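Local coordinates for protein beta-mannosidase (Trichoderma harzianum, PDB 4CVU) that probably releases terminal, non-reducing beta-D-mannose residues from oligosaccharides by hydrolysis, as a fungal beta-mannosidase of glycoside hydrolase family 2, at residues S535-S538 / A539-G542; G724-V728 / L729-S733. All coordinates share one frame; numbering follows the deposited sequence.

Contact 1: S535-S538 / A539-G542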
loop_
_atom_site.group_PDB
_atom_site.type_symbol
_atom_site.label_atom_id
_atom_site.label_comp_id
_atom_site.label_asym_id
_atom_site.label_seq_id
_atom_site.Cartn_x
_atom_site.Cartn_y
_atom_site.Cartn_z
ATOM N N SER A 535 24.183 24.264 -29.809
ATOM C CA SER A 535 25.020 24.772 -28.768
ATOM C C SER A 535 25.706 23.569 -28.137
ATOM O O SER A 535 25.069 22.509 -27.967
ATOM C CB SER A 535 24.167 25.531 -27.737
ATOM O OG SER A 535 24.946 25.914 -26.621
ATOM N N PRO A 536 26.991 23.719 -27.798
ATOM C CA PRO A 536 27.713 22.587 -27.246
ATOM C C PRO A 536 27.235 22.167 -25.834
ATOM O O PRO A 536 27.531 21.058 -25.408
ATOM C CB PRO A 536 29.161 23.055 -27.227
ATOM C CG PRO A 536 29.097 24.542 -27.258
ATOM C CD PRO A 536 27.830 24.920 -27.932
ATOM N N CYS A 537 26.516 23.050 -25.121
ATOM C CA CYS A 537 25.852 22.647 -23.864
ATOM C C CYS A 537 24.691 23.552 -23.525
ATOM O O CYS A 537 24.517 24.632 -24.113
ATOM C CB CYS A 537 26.826 22.593 -22.698
ATOM S SG CYS A 537 27.651 24.175 -22.422
ATOM N N SER A 538 23.906 23.088 -22.563
ATOM C CA SER A 538 22.615 23.679 -22.211
ATOM C C SER A 538 22.695 25.092 -21.689
ATOM O O SER A 538 21.701 25.800 -21.738
ATOM C CB SER A 538 21.950 22.848 -21.130
ATOM O OG SER A 538 22.740 22.877 -19.949
ATOM N N ALA A 539 23.841 25.481 -21.139
ATOM C CA ALA A 539 24.035 26.817 -20.619
ATOM C C ALA A 539 25.454 27.278 -20.825
ATOM O O ALA A 539 26.397 26.630 -20.358
ATOM C CB ALA A 539 23.701 26.859 -19.111
ATOM N N ASN A 540 25.611 28.405 -21.500
ATOM C CA ASN A 540 26.919 28.962 -21.757
ATOM C C ASN A 540 26.838 30.453 -22.129
ATOM O O ASN A 540 25.769 31.013 -22.285
ATOM C CB ASN A 540 27.700 28.133 -22.839
ATOM C CG ASN A 540 26.981 28.064 -24.159
ATOM O OD1 ASN A 540 26.927 29.052 -24.876
ATOM N ND2 ASN A 540 26.370 26.884 -24.479
ATOM N N ASN A 541 27.994 31.088 -22.248
ATOM C CA ASN A 541 28.073 32.517 -22.543
ATOM C C ASN A 541 28.079 32.878 -24.030
ATOM O O ASN A 541 28.370 34.029 -24.400
ATOM C CB ASN A 541 29.308 33.108 -21.855
ATOM C CG ASN A 541 29.151 33.151 -20.355
ATOM O OD1 ASN A 541 28.088 33.473 -19.853
ATOM N ND2 ASN A 541 30.189 32.803 -19.640
ATOM N N GLY A 542 27.714 31.912 -24.870
ATOM C CA GLY A 542 27.624 32.133 -26.296
ATOM C C GLY A 542 28.920 31.882 -27.029
ATOM O O GLY A 542 29.941 31.504 -26.413
#

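Contact 2: G724-V728 / L729-S733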
loop_
_atom_site.group_PDB
_atom_site.type_symbol
_atom_site.label_atom_id
_atom_site.label_comp_id
_atom_site.label_asym_id
_atom_site.label_seq_id
_atom_site.Cartn_x
_atom_site.Cartn_y
_atom_site.Cartn_z
ATOM N N GLY A 724 -0.060 12.481 -13.496
ATOM C CA GLY A 724 -0.527 13.656 -14.191
ATOM C C GLY A 724 -1.186 14.729 -13.344
ATOM O O GLY A 724 -1.437 15.803 -13.862
ATOM N N ARG A 725 -1.453 14.448 -12.052
ATOM C CA ARG A 725 -2.235 15.335 -11.190
ATOM C C ARG A 725 -1.457 16.635 -11.083
ATOM O O ARG A 725 -0.286 16.584 -10.878
ATOM C CB ARG A 725 -2.326 14.776 -9.750
ATOM C CG ARG A 725 -3.077 15.707 -8.780
ATOM C CD ARG A 725 -3.208 15.183 -7.373
ATOM N NE ARG A 725 -4.211 14.119 -7.323
ATOM C CZ ARG A 725 -5.512 14.266 -7.022
ATOM N NH1 ARG A 725 -6.025 15.444 -6.705
ATOM N NH2 ARG A 725 -6.324 13.188 -7.053
ATOM N N TRP A 726 -2.159 17.735 -11.173
ATOM C CA TRP A 726 -1.615 19.079 -10.984
ATOM C C TRP A 726 -1.361 19.412 -9.509
ATOM O O TRP A 726 -2.245 19.320 -8.680
ATOM C CB TRP A 726 -2.585 20.069 -11.575
ATOM C CG TRP A 726 -2.596 20.092 -13.053
ATOM C CD1 TRP A 726 -2.414 19.059 -13.870
ATOM C CD2 TRP A 726 -2.750 21.242 -13.890
ATOM N NE1 TRP A 726 -2.482 19.454 -15.188
ATOM C CE2 TRP A 726 -2.693 20.795 -15.226
ATOM C CE3 TRP A 726 -2.998 22.589 -13.643
ATOM C CZ2 TRP A 726 -2.808 21.649 -16.304
ATOM C CZ3 TRP A 726 -3.139 23.438 -14.716
ATOM C CH2 TRP A 726 -3.011 22.964 -16.041
ATOM N N LYS A 727 -0.151 19.870 -9.217
ATOM C CA LYS A 727 0.143 20.578 -7.997
ATOM C C LYS A 727 -0.497 21.951 -8.096
ATOM O O LYS A 727 -1.206 22.243 -9.062
ATOM C CB LYS A 727 1.662 20.734 -7.795
ATOM C CG LYS A 727 2.418 19.416 -7.653
ATOM C CD LYS A 727 3.803 19.627 -7.042
ATOM C CE LYS A 727 4.588 18.311 -7.014
ATOM N NZ LYS A 727 6.017 18.380 -6.584
ATOM N N VAL A 728 -0.235 22.786 -7.085
ATOM C CA VAL A 728 -0.614 24.176 -7.106
ATOM C C VAL A 728 0.167 24.915 -8.206
ATOM O O VAL A 728 -0.402 25.774 -8.856
ATOM C CB VAL A 728 -0.410 24.877 -5.748
ATOM C CG1 VAL A 728 -0.770 26.354 -5.802
ATOM C CG2 VAL A 728 -1.262 24.220 -4.683
ATOM N N LEU A 729 1.432 24.551 -8.432
ATOM C CA LEU A 729 2.308 25.260 -9.387
ATOM C C LEU A 729 1.736 25.524 -10.799
ATOM O O LEU A 729 1.746 26.634 -11.287
ATOM C CB LEU A 729 3.644 24.539 -9.528
ATOM C CG LEU A 729 4.581 25.033 -10.632
ATOM C CD1 LEU A 729 4.959 26.501 -10.430
ATOM C CD2 LEU A 729 5.801 24.142 -10.572
ATOM N N PRO A 730 1.266 24.489 -11.465
ATOM C CA PRO A 730 0.794 24.672 -12.844
ATOM C C PRO A 730 -0.413 25.575 -12.974
ATOM O O PRO A 730 -0.602 26.112 -14.063
ATOM C CB PRO A 730 0.488 23.205 -13.317
ATOM C CG PRO A 730 0.437 22.419 -12.073
ATOM C CD PRO A 730 1.341 23.082 -11.073
ATOM N N TYR A 731 -1.270 25.658 -11.944
ATOM C CA TYR A 731 -2.400 26.583 -11.920
ATOM C C TYR A 731 -1.917 28.008 -11.868
ATOM O O TYR A 731 -2.460 28.898 -12.554
ATOM C CB TYR A 731 -3.299 26.305 -10.727
ATOM C CG TYR A 731 -4.135 25.045 -10.879
ATOM C CD1 TYR A 731 -5.188 25.013 -11.782
ATOM C CD2 TYR A 731 -3.858 23.904 -10.148
ATOM C CE1 TYR A 731 -5.946 23.854 -11.933
ATOM C CE2 TYR A 731 -4.631 22.763 -10.297
ATOM C CZ TYR A 731 -5.669 22.763 -11.209
ATOM O OH TYR A 731 -6.465 21.633 -11.342
ATOM N N VAL A 732 -0.903 28.264 -11.048
ATOM C CA VAL A 732 -0.267 29.607 -10.953
ATOM C C VAL A 732 0.594 30.059 -12.160
ATOM O O VAL A 732 0.499 31.192 -12.627
ATOM C CB VAL A 732 0.561 29.715 -9.667
ATOM C CG1 VAL A 732 1.157 31.114 -9.532
ATOM C CG2 VAL A 732 -0.327 29.445 -8.450
ATOM N N SER A 733 1.427 29.155 -12.661
ATOM C CA SER A 733 2.192 29.379 -13.880
ATOM C C SER A 733 1.286 29.569 -15.119
ATOM O O SER A 733 1.592 30.389 -15.975
ATOM C CB SER A 733 3.223 28.264 -14.027
ATOM O OG SER A 733 2.641 26.988 -14.292
#

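Contact 1: S535-S538 / A539-G542
Asn540 ND2 is held by two groups of the preceding segment, 535-538. One N-H runs to Ser535 OG, with ND2 and OG 2.7 Å apart and an N-H...O angle of 155°. The hydroxyl oxygen lies almost exactly in the amide plane of Asn540, as expected of a bond made with an in-plane N-H. A second, weak bond goes from Asn540 ND2 to Cys537 SG at 3.6 Å, so the sulfur adds a soft acceptor. The amide reaches these partners because CG of Asn540 sits between its own backbone N and carbonyl carbon (chi1 59°), which points the amide toward residues 535-537.

The other end of the same amide is used too. Asn540 OD1 accepts from Gly542 N at 3.0 Å, the donor lying in the carbonyl plane on a lone pair; a bond to the backbone N two residues on defines an Asx turn. With both ends engaged, the amide's rotation is fixed. Put in its place, an alanine would remove both polar ends, and Ser535 OG is likely to lose its amide donor and Gly542 N its Asx-turn acceptor. Beside this turn, Cys537 SG packs 3.4 Å from Ala539 O.

The loop leaves strand 534-535 of the parallel sheet, consistent with the (beta/alpha)8 catalytic barrel of family 2 glycoside hydrolases. Ser535 bonds through its backbone to Trp484 of the parallel strand 481-485 and Gly486 just after it. Ser538 OG accepts from Glu489 N in the loop before helix 490-501. That helix covers Cys537, Ala539 and Asn540, helix 506-528 packs on Pro536 and Cys537, and Glu556 of strand 554-556 touches Pro536 and Asn540.

Contact 2: G724-V728 / L729-S733
The first turn of helix 729-736 folds back on the loop that leads into it, and Trp726, Pro730 and Tyr731 carry the contact. Pro730 lies over one face of the Trp726 indole: its CB is 3.9 Å from the centroid of the six-membered ring and 26° off the ring normal, which meets the geometry of a CH-pi contact. CB stands toward the rim of the indole, nearest CE3.

The same CE3 edge of Trp726 points at the face of Tyr731, over the centre of the phenol ring. With centroids 4.8 Å apart and planes at 56°, the pair is an edge-to-face one, though tilted well away from perpendicular. Trp726 CB completes the fit by touching Tyr731 CE2 at 3.6 Å. Trp726 CG lies anti to the carbonyl carbon, beside the backbone N (chi1 -74°), and this swings the indole over to the proline and the tyrosine.

A proline suits the first turn of a helix, where a backbone N-H is not yet needed for an i to i-4 bond. Val728 O accepts weak bonds from Tyr731 N at 3.2 Å and Val732 N at 3.4 Å, the start of the helical pattern. Regular helical bonding is established one residue on: Ser733 N meets Leu729 O at 2.9 Å, and Ser733 OG bonds the same oxygen from above the carbonyl plane, while also pairing with Gln414 NE2.

The aromatic cluster continues into the C-terminal Ig-fold domain: Phe898 stacks on Trp726, Trp888 meets Tyr731 at nearly a right angle, and Tyr731 OH is hydrogen-bonded to Phe899 N. Trp726 NE1 bonds Ser410 OG of helix 401-413.

Contact 1 comes first along the chain, closing a tight loop just after the parallel strand 534-535 and before strand 545-546. The chain then runs on through helices 638-655 and 664-692 to strand 702-705, which pairs in parallel with 380-389, and contact 2 closes the turn from the following loop into helix 729-736. The two are in series, neither nested nor crossed. The nearest atoms of contacts 1 and 2 are about 19 Å apart, so they do not touch; they lie on opposite sides of the chain's centre. Contact 1 ties loops and helices within the parallel-stranded domain, consistent with the (beta/alpha)8 catalytic barrel of the family, whereas contact 2 lies where that domain meets the C-terminal Ig-fold domain.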